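Copper-containing nitrite reductase (Thermus scotoductus, PDB 6HBE) probably catalyses the one-electron reduction of nitrite to nitric oxide, drawing electrons from a cytochrome c, as a homotrimer with copper cofactors. Local coordinates at residues E372-D377 with G411-I416; G388-V393 with S429-M434; P400-T405 with G422-I427. One frame throughout, in Å; residues are numbered along the deposited sequence.

Interaction 1 (E372-D377 with G411-I416)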
loop_
_atom_site.group_PDB
_atom_site.type_symbol
_atom_site.label_atom_id
_atom_site.label_comp_id
_atom_site.label_asym_id
_atom_site.label_seq_id
_atom_site.Cartn_x
_atom_site.Cartn_y
_atom_site.Cartn_z
ATOM N N GLU C 372 -0.212 2.689 -29.679
ATOM C CA GLU C 372 0.249 1.336 -29.397
ATOM C C GLU C 372 -0.568 0.759 -28.245
ATOM O O GLU C 372 -0.474 1.265 -27.114
ATOM C CB GLU C 372 1.744 1.332 -29.030
ATOM C CG GLU C 372 2.319 -0.052 -28.693
ATOM C CD GLU C 372 3.822 -0.049 -28.449
ATOM O OE1 GLU C 372 4.259 0.244 -27.303
ATOM O OE2 GLU C 372 4.583 -0.345 -29.402
ATOM N N PHE C 373 -1.348 -0.284 -28.534
ATOM C CA PHE C 373 -1.965 -1.125 -27.502
ATOM C C PHE C 373 -0.893 -2.047 -26.890
ATOM O O PHE C 373 -0.092 -2.677 -27.627
ATOM C CB PHE C 373 -3.105 -1.992 -28.064
ATOM C CG PHE C 373 -4.385 -1.241 -28.309
ATOM C CD1 PHE C 373 -5.315 -1.073 -27.293
ATOM C CD2 PHE C 373 -4.661 -0.681 -29.559
ATOM C CE1 PHE C 373 -6.503 -0.375 -27.508
ATOM C CE2 PHE C 373 -5.847 0.023 -29.778
ATOM C CZ PHE C 373 -6.775 0.182 -28.761
ATOM N N VAL C 374 -0.843 -2.110 -25.554
ATOM C CA VAL C 374 0.058 -3.070 -24.867
ATOM C C VAL C 374 -0.726 -3.807 -23.789
ATOM O O VAL C 374 -1.485 -3.186 -23.059
ATOM C CB VAL C 374 1.328 -2.363 -24.281
ATOM C CG1 VAL C 374 0.974 -1.276 -23.261
ATOM C CG2 VAL C 374 2.271 -3.378 -23.642
ATOM N N ASN C 375 -0.564 -5.126 -23.694
ATOM C CA ASN C 375 -1.247 -5.890 -22.670
ATOM C C ASN C 375 -0.382 -5.984 -21.407
ATOM O O ASN C 375 0.619 -6.693 -21.396
ATOM C CB ASN C 375 -1.666 -7.290 -23.150
ATOM C CG ASN C 375 -2.632 -7.976 -22.184
ATOM O OD1 ASN C 375 -3.000 -7.416 -21.137
ATOM N ND2 ASN C 375 -3.035 -9.186 -22.508
ATOM N N GLU C 376 -0.804 -5.281 -20.357
ATOM C CA GLU C 376 -0.116 -5.328 -19.050
ATOM C C GLU C 376 -0.657 -6.446 -18.139
ATOM O O GLU C 376 0.005 -6.803 -17.156
ATOM C CB GLU C 376 -0.188 -3.970 -18.329
ATOM C CG GLU C 376 0.723 -2.874 -18.872
ATOM C CD GLU C 376 2.236 -3.211 -18.872
ATOM O OE1 GLU C 376 2.730 -4.148 -18.178
ATOM O OE2 GLU C 376 2.992 -2.515 -19.586
ATOM N N ASP C 377 -1.812 -7.042 -18.450
ATOM C CA ASP C 377 -2.249 -8.206 -17.662
ATOM C C ASP C 377 -1.242 -9.329 -17.904
ATOM O O ASP C 377 -0.681 -9.441 -19.007
ATOM C CB ASP C 377 -3.696 -8.636 -17.974
ATOM C CG ASP C 377 -4.759 -7.841 -17.181
ATOM O OD1 ASP C 377 -4.471 -7.339 -16.056
ATOM O OD2 ASP C 377 -5.906 -7.714 -17.680
ATOM N N GLY C 411 2.707 -8.382 -22.305
ATOM C CA GLY C 411 3.801 -7.628 -22.869
ATOM C C GLY C 411 3.841 -7.605 -24.392
ATOM O O GLY C 411 4.835 -7.083 -24.940
ATOM N N GLU C 412 2.811 -8.159 -25.063
ATOM C CA GLU C 412 2.695 -8.070 -26.543
ATOM C C GLU C 412 2.047 -6.762 -26.907
ATOM O O GLU C 412 1.310 -6.179 -26.103
ATOM C CB GLU C 412 1.948 -9.257 -27.145
ATOM C CG GLU C 412 2.717 -10.554 -26.947
ATOM C CD GLU C 412 2.081 -11.780 -27.582
ATOM O OE1 GLU C 412 0.861 -11.801 -27.829
ATOM O OE2 GLU C 412 2.814 -12.767 -27.793
ATOM N N ARG C 413 2.332 -6.281 -28.120
ATOM C CA ARG C 413 1.991 -4.908 -28.536
ATOM C C ARG C 413 1.374 -4.876 -29.945
ATOM O O ARG C 413 1.697 -5.711 -30.779
ATOM C CB ARG C 413 3.234 -4.008 -28.528
ATOM C CG ARG C 413 3.961 -3.915 -27.183
ATOM C CD ARG C 413 5.339 -3.266 -27.247
ATOM N NE ARG C 413 5.945 -3.369 -25.920
ATOM C CZ ARG C 413 5.797 -2.498 -24.919
ATOM N NH1 ARG C 413 5.117 -1.357 -25.064
ATOM N NH2 ARG C 413 6.371 -2.777 -23.748
ATOM N N TYR C 414 0.506 -3.906 -30.210
ATOM C CA TYR C 414 -0.043 -3.719 -31.575
ATOM C C TYR C 414 -0.239 -2.242 -31.870
ATOM O O TYR C 414 -0.897 -1.547 -31.093
ATOM C CB TYR C 414 -1.356 -4.487 -31.754
ATOM C CG TYR C 414 -1.894 -4.472 -33.184
ATOM C CD1 TYR C 414 -1.307 -5.257 -34.180
ATOM C CD2 TYR C 414 -2.990 -3.683 -33.521
ATOM C CE1 TYR C 414 -1.802 -5.237 -35.483
ATOM C CE2 TYR C 414 -3.497 -3.661 -34.807
ATOM C CZ TYR C 414 -2.897 -4.433 -35.778
ATOM O OH TYR C 414 -3.413 -4.390 -37.042
ATOM N N ARG C 415 0.316 -1.783 -33.007
ATOM C CA ARG C 415 0.266 -0.385 -33.429
ATOM C C ARG C 415 -0.748 -0.107 -34.565
ATOM O O ARG C 415 -0.947 -0.934 -35.480
ATOM C CB ARG C 415 1.653 0.081 -33.856
ATOM C CG ARG C 415 2.595 0.309 -32.692
ATOM C CD ARG C 415 3.942 0.860 -33.098
ATOM N NE ARG C 415 4.849 0.965 -31.940
ATOM C CZ ARG C 415 6.024 1.597 -31.941
ATOM N NH1 ARG C 415 6.473 2.210 -33.041
ATOM N NH2 ARG C 415 6.770 1.621 -30.833
ATOM N N ILE C 416 -1.396 1.048 -34.458
ATOM C CA ILE C 416 -2.363 1.554 -35.440
ATOM C C ILE C 416 -2.091 3.037 -35.642
ATOM O O ILE C 416 -2.010 3.789 -34.675
ATOM C CB ILE C 416 -3.818 1.407 -34.944
ATOM C CG1 ILE C 416 -4.172 -0.059 -34.745
ATOM C CG2 ILE C 416 -4.793 2.067 -35.912
ATOM C CD1 ILE C 416 -5.442 -0.255 -33.933
#

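Interaction 2 (G388-V393 with S429-M434). With CU (copper (II) ion), chain L.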
loop_
_atom_site.group_PDB
_atom_site.type_symbol
_atom_site.label_atom_id
_atom_site.label_comp_id
_atom_site.label_asym_id
_atom_site.label_seq_id
_atom_site.Cartn_x
_atom_site.Cartn_y
_atom_site.Cartn_z
ATOM N N GLY C 388 -6.333 -13.568 -19.114
ATOM C CA GLY C 388 -6.006 -12.145 -19.194
ATOM C C GLY C 388 -5.426 -11.704 -20.532
ATOM O O GLY C 388 -4.888 -10.589 -20.623
ATOM N N ARG C 389 -5.509 -12.563 -21.565
ATOM C CA ARG C 389 -5.381 -12.115 -22.945
ATOM C C ARG C 389 -6.515 -11.177 -23.308
ATOM O O ARG C 389 -7.627 -11.324 -22.808
ATOM C CB ARG C 389 -5.391 -13.301 -23.930
ATOM C CG ARG C 389 -4.095 -14.076 -24.017
ATOM C CD ARG C 389 -4.086 -15.108 -25.169
ATOM N NE ARG C 389 -5.347 -15.852 -25.231
ATOM C CZ ARG C 389 -5.689 -16.930 -24.506
ATOM N NH1 ARG C 389 -4.854 -17.503 -23.643
ATOM N NH2 ARG C 389 -6.900 -17.472 -24.673
ATOM N N HIS C 390 -6.224 -10.212 -24.168
ATOM C CA HIS C 390 -7.188 -9.213 -24.632
ATOM C C HIS C 390 -6.967 -8.864 -26.094
ATOM O O HIS C 390 -5.838 -8.984 -26.615
ATOM C CB HIS C 390 -7.070 -7.890 -23.857
ATOM C CG HIS C 390 -7.226 -8.050 -22.389
ATOM N ND1 HIS C 390 -8.418 -8.432 -21.819
ATOM C CD2 HIS C 390 -6.335 -7.936 -21.377
ATOM C CE1 HIS C 390 -8.261 -8.525 -20.508
ATOM N NE2 HIS C 390 -7.008 -8.225 -20.211
ATOM N N ASP C 391 -8.043 -8.369 -26.720
ATOM C CA ASP C 391 -7.961 -7.676 -28.001
ATOM C C ASP C 391 -8.749 -6.386 -27.895
ATOM O O ASP C 391 -9.318 -6.058 -26.824
ATOM C CB ASP C 391 -8.415 -8.596 -29.178
ATOM C CG ASP C 391 -9.915 -8.994 -29.130
ATOM O OD1 ASP C 391 -10.747 -8.324 -28.475
ATOM O OD2 ASP C 391 -10.284 -9.985 -29.814
ATOM N N ALA C 392 -8.769 -5.624 -28.988
ATOM C CA ALA C 392 -9.615 -4.446 -29.085
ATOM C C ALA C 392 -10.334 -4.505 -30.452
ATOM O O ALA C 392 -9.650 -4.590 -31.470
ATOM C CB ALA C 392 -8.778 -3.183 -28.981
ATOM N N VAL C 393 -11.674 -4.461 -30.443
ATOM C CA VAL C 393 -12.536 -4.591 -31.662
ATOM C C VAL C 393 -13.596 -3.468 -31.675
ATOM O O VAL C 393 -14.389 -3.323 -30.731
ATOM C CB VAL C 393 -13.221 -5.992 -31.752
ATOM C CG1 VAL C 393 -12.223 -7.120 -31.539
ATOM C CG2 VAL C 393 -14.354 -6.171 -30.743
ATOM N N SER C 429 -13.251 -8.635 -27.343
ATOM C CA SER C 429 -14.181 -9.700 -27.759
ATOM C C SER C 429 -14.195 -10.858 -26.761
ATOM O O SER C 429 -15.207 -11.544 -26.634
ATOM C CB SER C 429 -13.854 -10.206 -29.188
ATOM O OG SER C 429 -12.616 -10.879 -29.249
ATOM N N ILE C 430 -13.098 -11.017 -26.013
ATOM C CA ILE C 430 -12.981 -12.064 -24.990
ATOM C C ILE C 430 -13.836 -11.681 -23.775
ATOM O O ILE C 430 -14.555 -12.530 -23.213
ATOM C CB ILE C 430 -11.492 -12.307 -24.613
ATOM C CG1 ILE C 430 -10.677 -12.672 -25.870
ATOM C CG2 ILE C 430 -11.322 -13.432 -23.577
ATOM C CD1 ILE C 430 -9.168 -12.727 -25.685
ATOM N N HIS C 431 -13.726 -10.417 -23.369
ATOM C CA HIS C 431 -14.415 -9.842 -22.203
ATOM C C HIS C 431 -15.247 -8.634 -22.664
ATOM O O HIS C 431 -14.800 -7.483 -22.583
ATOM C CB HIS C 431 -13.372 -9.403 -21.141
ATOM C CG HIS C 431 -12.304 -10.420 -20.868
ATOM N ND1 HIS C 431 -11.027 -10.338 -21.398
ATOM C CD2 HIS C 431 -12.328 -11.544 -20.116
ATOM C CE1 HIS C 431 -10.314 -11.361 -20.971
ATOM N NE2 HIS C 431 -11.081 -12.114 -20.203
ATOM N N PRO C 432 -16.486 -8.880 -23.154
ATOM C CA PRO C 432 -17.212 -7.805 -23.876
ATOM C C PRO C 432 -17.658 -6.588 -23.051
ATOM O O PRO C 432 -18.012 -5.574 -23.632
ATOM C CB PRO C 432 -18.415 -8.529 -24.516
ATOM C CG PRO C 432 -18.457 -9.901 -23.913
ATOM C CD PRO C 432 -17.252 -10.135 -23.050
ATOM N N TYR C 433 -17.616 -6.714 -21.725
ATOM C CA TYR C 433 -17.835 -5.610 -20.758
ATOM C C TYR C 433 -16.634 -4.634 -20.628
ATOM O O TYR C 433 -16.792 -3.544 -20.083
ATOM C CB TYR C 433 -18.248 -6.169 -19.373
ATOM C CG TYR C 433 -17.243 -7.126 -18.791
ATOM C CD1 TYR C 433 -16.160 -6.668 -18.033
ATOM C CD2 TYR C 433 -17.344 -8.494 -19.022
ATOM C CE1 TYR C 433 -15.218 -7.563 -17.524
ATOM C CE2 TYR C 433 -16.414 -9.369 -18.544
ATOM C CZ TYR C 433 -15.344 -8.909 -17.785
ATOM O OH TYR C 433 -14.424 -9.839 -17.329
ATOM N N MET C 434 -15.454 -5.008 -21.130
ATOM C CA MET C 434 -14.336 -4.047 -21.287
ATOM C C MET C 434 -14.623 -3.105 -22.425
ATOM O O MET C 434 -14.870 -3.563 -23.550
ATOM C CB MET C 434 -13.038 -4.741 -21.665
ATOM C CG MET C 434 -12.460 -5.605 -20.580
ATOM S SD MET C 434 -10.919 -6.432 -21.046
ATOM C CE MET C 434 -9.860 -5.112 -21.536
HETATM CU CU CU L . -10.257 -8.917 -22.585
#

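Interaction 3 (P400-T405 with G422-I427)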
loop_
_atom_site.group_PDB
_atom_site.type_symbol
_atom_site.label_atom_id
_atom_site.label_comp_id
_atom_site.label_asym_id
_atom_site.label_seq_id
_atom_site.Cartn_x
_atom_site.Cartn_y
_atom_site.Cartn_z
ATOM N N PRO C 400 -13.871 6.524 -40.776
ATOM C CA PRO C 400 -13.474 5.601 -41.838
ATOM C C PRO C 400 -12.405 4.556 -41.481
ATOM O O PRO C 400 -12.013 3.806 -42.370
ATOM C CB PRO C 400 -12.938 6.554 -42.911
ATOM C CG PRO C 400 -12.361 7.682 -42.119
ATOM C CD PRO C 400 -13.283 7.869 -40.969
ATOM N N GLU C 401 -11.934 4.477 -40.225
ATOM C CA GLU C 401 -10.851 3.537 -39.894
ATOM C C GLU C 401 -11.139 2.591 -38.704
ATOM O O GLU C 401 -10.325 2.461 -37.802
ATOM C CB GLU C 401 -9.557 4.318 -39.661
ATOM C CG GLU C 401 -9.103 5.172 -40.845
ATOM C CD GLU C 401 -7.943 6.091 -40.487
ATOM O OE1 GLU C 401 -8.079 6.907 -39.551
ATOM O OE2 GLU C 401 -6.886 6.011 -41.146
ATOM N N PRO C 402 -12.279 1.883 -38.726
ATOM C CA PRO C 402 -12.498 0.879 -37.674
ATOM C C PRO C 402 -11.384 -0.178 -37.695
ATOM O O PRO C 402 -10.692 -0.319 -38.704
ATOM C CB PRO C 402 -13.878 0.305 -38.005
ATOM C CG PRO C 402 -14.047 0.549 -39.484
ATOM C CD PRO C 402 -13.318 1.830 -39.777
ATOM N N PHE C 403 -11.172 -0.866 -36.565
ATOM C CA PHE C 403 -9.982 -1.705 -36.392
ATOM C C PHE C 403 -10.308 -2.936 -35.568
ATOM O O PHE C 403 -11.354 -2.989 -34.883
ATOM C CB PHE C 403 -8.819 -0.907 -35.780
ATOM C CG PHE C 403 -9.136 -0.265 -34.428
ATOM C CD1 PHE C 403 -9.000 -0.993 -33.230
ATOM C CD2 PHE C 403 -9.542 1.061 -34.349
ATOM C CE1 PHE C 403 -9.291 -0.407 -32.005
ATOM C CE2 PHE C 403 -9.825 1.655 -33.114
ATOM C CZ PHE C 403 -9.698 0.906 -31.939
ATOM N N VAL C 404 -9.435 -3.933 -35.701
ATOM C CA VAL C 404 -9.454 -5.133 -34.877
ATOM C C VAL C 404 -7.995 -5.506 -34.635
ATOM O O VAL C 404 -7.210 -5.587 -35.594
ATOM C CB VAL C 404 -10.319 -6.299 -35.477
ATOM C CG1 VAL C 404 -9.805 -6.800 -36.821
ATOM C CG2 VAL C 404 -10.421 -7.466 -34.495
ATOM N N THR C 405 -7.598 -5.681 -33.360
ATOM C CA THR C 405 -6.219 -6.035 -33.057
ATOM C C THR C 405 -6.209 -7.532 -32.943
ATOM O O THR C 405 -7.251 -8.136 -32.717
ATOM C CB THR C 405 -5.682 -5.426 -31.723
ATOM O OG1 THR C 405 -6.250 -6.142 -30.611
ATOM C CG2 THR C 405 -6.009 -3.956 -31.633
ATOM N N GLY C 422 -12.489 11.121 -36.923
ATOM C CA GLY C 422 -13.506 10.106 -36.620
ATOM C C GLY C 422 -13.548 9.748 -35.135
ATOM O O GLY C 422 -12.656 10.152 -34.376
ATOM N N GLU C 423 -14.592 9.026 -34.722
ATOM C CA GLU C 423 -14.615 8.395 -33.399
ATOM C C GLU C 423 -15.126 6.965 -33.425
ATOM O O GLU C 423 -15.862 6.551 -34.354
ATOM C CB GLU C 423 -15.375 9.242 -32.376
ATOM C CG GLU C 423 -16.677 9.868 -32.826
ATOM C CD GLU C 423 -17.284 10.748 -31.735
ATOM O OE1 GLU C 423 -17.252 10.350 -30.548
ATOM O OE2 GLU C 423 -17.796 11.835 -32.064
ATOM N N TYR C 424 -14.693 6.211 -32.405
ATOM C CA TYR C 424 -14.868 4.759 -32.340
ATOM C C TYR C 424 -15.058 4.317 -30.892
ATOM O O TYR C 424 -14.290 4.746 -30.023
ATOM C CB TYR C 424 -13.627 4.057 -32.911
ATOM C CG TYR C 424 -13.192 4.610 -34.254
ATOM C CD1 TYR C 424 -13.780 4.145 -35.439
ATOM C CD2 TYR C 424 -12.232 5.616 -34.342
ATOM C CE1 TYR C 424 -13.406 4.665 -36.674
ATOM C CE2 TYR C 424 -11.848 6.145 -35.573
ATOM C CZ TYR C 424 -12.448 5.665 -36.738
ATOM O OH TYR C 424 -12.093 6.176 -37.970
ATOM N N VAL C 425 -16.058 3.473 -30.641
ATOM C CA VAL C 425 -16.188 2.768 -29.373
ATOM C C VAL C 425 -15.715 1.353 -29.640
ATOM O O VAL C 425 -16.165 0.742 -30.615
ATOM C CB VAL C 425 -17.645 2.746 -28.849
ATOM C CG1 VAL C 425 -17.726 2.111 -27.464
ATOM C CG2 VAL C 425 -18.229 4.146 -28.839
ATOM N N TYR C 426 -14.809 0.836 -28.801
ATOM C CA TYR C 426 -14.283 -0.521 -28.957
ATOM C C TYR C 426 -14.453 -1.328 -27.670
ATOM O O TYR C 426 -14.579 -0.758 -26.576
ATOM C CB TYR C 426 -12.815 -0.511 -29.441
ATOM C CG TYR C 426 -11.826 0.130 -28.476
ATOM C CD1 TYR C 426 -11.623 1.512 -28.457
ATOM C CD2 TYR C 426 -11.093 -0.648 -27.578
ATOM C CE1 TYR C 426 -10.730 2.101 -27.563
ATOM C CE2 TYR C 426 -10.199 -0.055 -26.670
ATOM C CZ TYR C 426 -10.022 1.307 -26.651
ATOM O OH TYR C 426 -9.117 1.914 -25.770
ATOM N N ILE C 427 -14.504 -2.647 -27.827
ATOM C CA ILE C 427 -14.537 -3.599 -26.708
ATOM C C ILE C 427 -13.437 -4.625 -26.859
ATOM O O ILE C 427 -12.763 -4.693 -27.888
ATOM C CB ILE C 427 -15.921 -4.330 -26.559
ATOM C CG1 ILE C 427 -16.253 -5.206 -27.782
ATOM C CG2 ILE C 427 -17.036 -3.326 -26.318
ATOM C CD1 ILE C 427 -17.537 -6.000 -27.655
#

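Interaction 1 (E372-D377 with G411-I416)
Two neighbouring strands, 372-375 and 413-416, run antiparallel here, joined by main-chain hydrogen bonds and by a salt-bridge network on one face. Phe373 and Tyr414 form the hydrogen-bonded pair: Phe373 N gives to Tyr414 O at 2.9 Å, and Tyr414 N returns a bond to Phe373 O. Asn375 N meets Glu412 O, nearly along the carbonyl axis, and Gly411 N reaches Asn375 O at 2.8 Å, so the pairing extends to Gly411 and Glu412, ahead of the start of strand 413-416.

On the face bearing Glu372, Val374, Arg413 and Arg415, one carboxylate serves two guanidiniums. Glu372 is extended, CG anti to the backbone N (chi1 179°), which carries its oxygens up between the arginines. Arg415 approaches side-on with both NE and NH2 directed at Glu372 OE2, the bond from Arg415 NE to Glu372 OE2 being 2.9 Å and fairly straight (162°). Arg413 NH1 donates to Glu372 OE1 at 2.9 Å. Both arginines meet the carboxylate from above its plane, while Glu372 lies near the edge of each guanidinium. Val374 CG2 covers one face of the Arg413 group. Glu372 OE1 has a further donor, His321 of a second subunit, and Arg413 NH2 pairs with Glu322 of that subunit, so the network is shared across the trimer interface.

Asn375 OD1 receives Asp377 N in an Asx turn, and its ND2 bonds to Leu408 O and Gly388 O. Strand 370-375 lies between 349-353, which bonds to Glu372 and Val374 through the backbone, and 413-417, the outermost strand of this sheet within the chain.

Interaction 2 (G388-V393 with S429-M434)
This is a metal-centred contact between two loops at one end of a beta-sandwich domain: 388-393 leads into strand 393-398, and the loop 429-434 links strands 422-427 and 435-443. A copper ion joins them: His390 ND1 and His431 ND1 each bind it at 2.0 Å. The imidazoles meet rim to rim, neither over the other's face, with planes at 59°. Met434 enters across the His390 ring, its chain bent at chi3 (56°) so that CE sits over the ring face, 4.0 Å from the centroid, while Met434 SD lies 3.0 Å from the copper. Cys428, just before the second loop, supplies the remaining ligand. With ND1 on the copper and NE2 bonded to Asp377, the His390 ring is held at both nitrogens.

Away from the metal, Asp391 clasps Ser429 with both oxygens, each through its syn lone pair: OD1 takes Ser429 N at 2.8 Å in a nearly straight bond (172°), and OD2 takes Ser429 OG at 2.6 Å. Ile430 CD1 packs on Arg389 O, which has no hydrogen-bond partner but lies in plane at the His431 edge. A type I turn, His431 to Met434, brings the methionine round. Two histidines, a cysteine and a methionine make this a type 1 copper site of the cupredoxin fold.

Interaction 3 (P400-T405 with G422-I427)
The tip of Tyr424 makes the one hydrogen bond between these segments. Its OH accepts from Glu401 N at 2.8 Å, with an N-H...O angle of 150°, as the side chain rises from strand 422-427 to the backbone of the loop 400-405. The loop wraps round this end of the ring: Pro400 N lies at the ring edge, Pro400 CD is 3.6 Å from Tyr424 OH, and Glu401 CB approaches the same oxygen equally closely. Farther down the ring, CE1 of Tyr424 rests 3.6 Å from Pro402 N, an oblique approach, with Pro402 CD a looser neighbour.

The second meeting is aromatic. Phe403 CZ lies 4.0 Å from Tyr426 CD1, the two rings set obliquely with planes at 51°. The Phe403 torsion, CG in the crowded position between backbone N and carbonyl carbon (chi1 58°), brings CZ to the CG and CD1 end of the Tyr426 ring, whose hydroxyl points away.

Outside this first shell, Glu401 OE2 bonds to Thr419 OG1 and OE1 makes a weak bond to Lys420 N. Phe403 packs on Val394, Ile416 and Ile438, while Tyr426 meets Phe358 edge-to-face. Strand 422-427 lies between 435-443 and 393-398. The connection from strand 393-398 to 413-417 passes from one sheet of the cupredoxin beta sandwich to the other, its backbone bonded to Val394 and Ala392, with Phe403 in the interior.

In the fold
The three contacts share one copper-binding domain, and interaction 2 holds its metal. Interaction 1 contributes second-shell groups: Asp377 OD2 lies 2.8 Å from His390 NE2, and Asn375 ND2 3.0 Å from Gly388 O. Interaction 3 is joined to interaction 2 by Val393 N to Ile427 O at 2.8 Å, and strand 422-427 runs straight into Cys428. Interactions 1 and 3 face each other across the sandwich interior, where Phe373 CE1 packs 3.8 Å from Tyr426 CE2 and Ile416 CD1 3.7 Å from Phe403 CD1. The His431 side chain lies about 6 Å from that of His125, a ligand of another copper, consistent with electron exchange between the two sites.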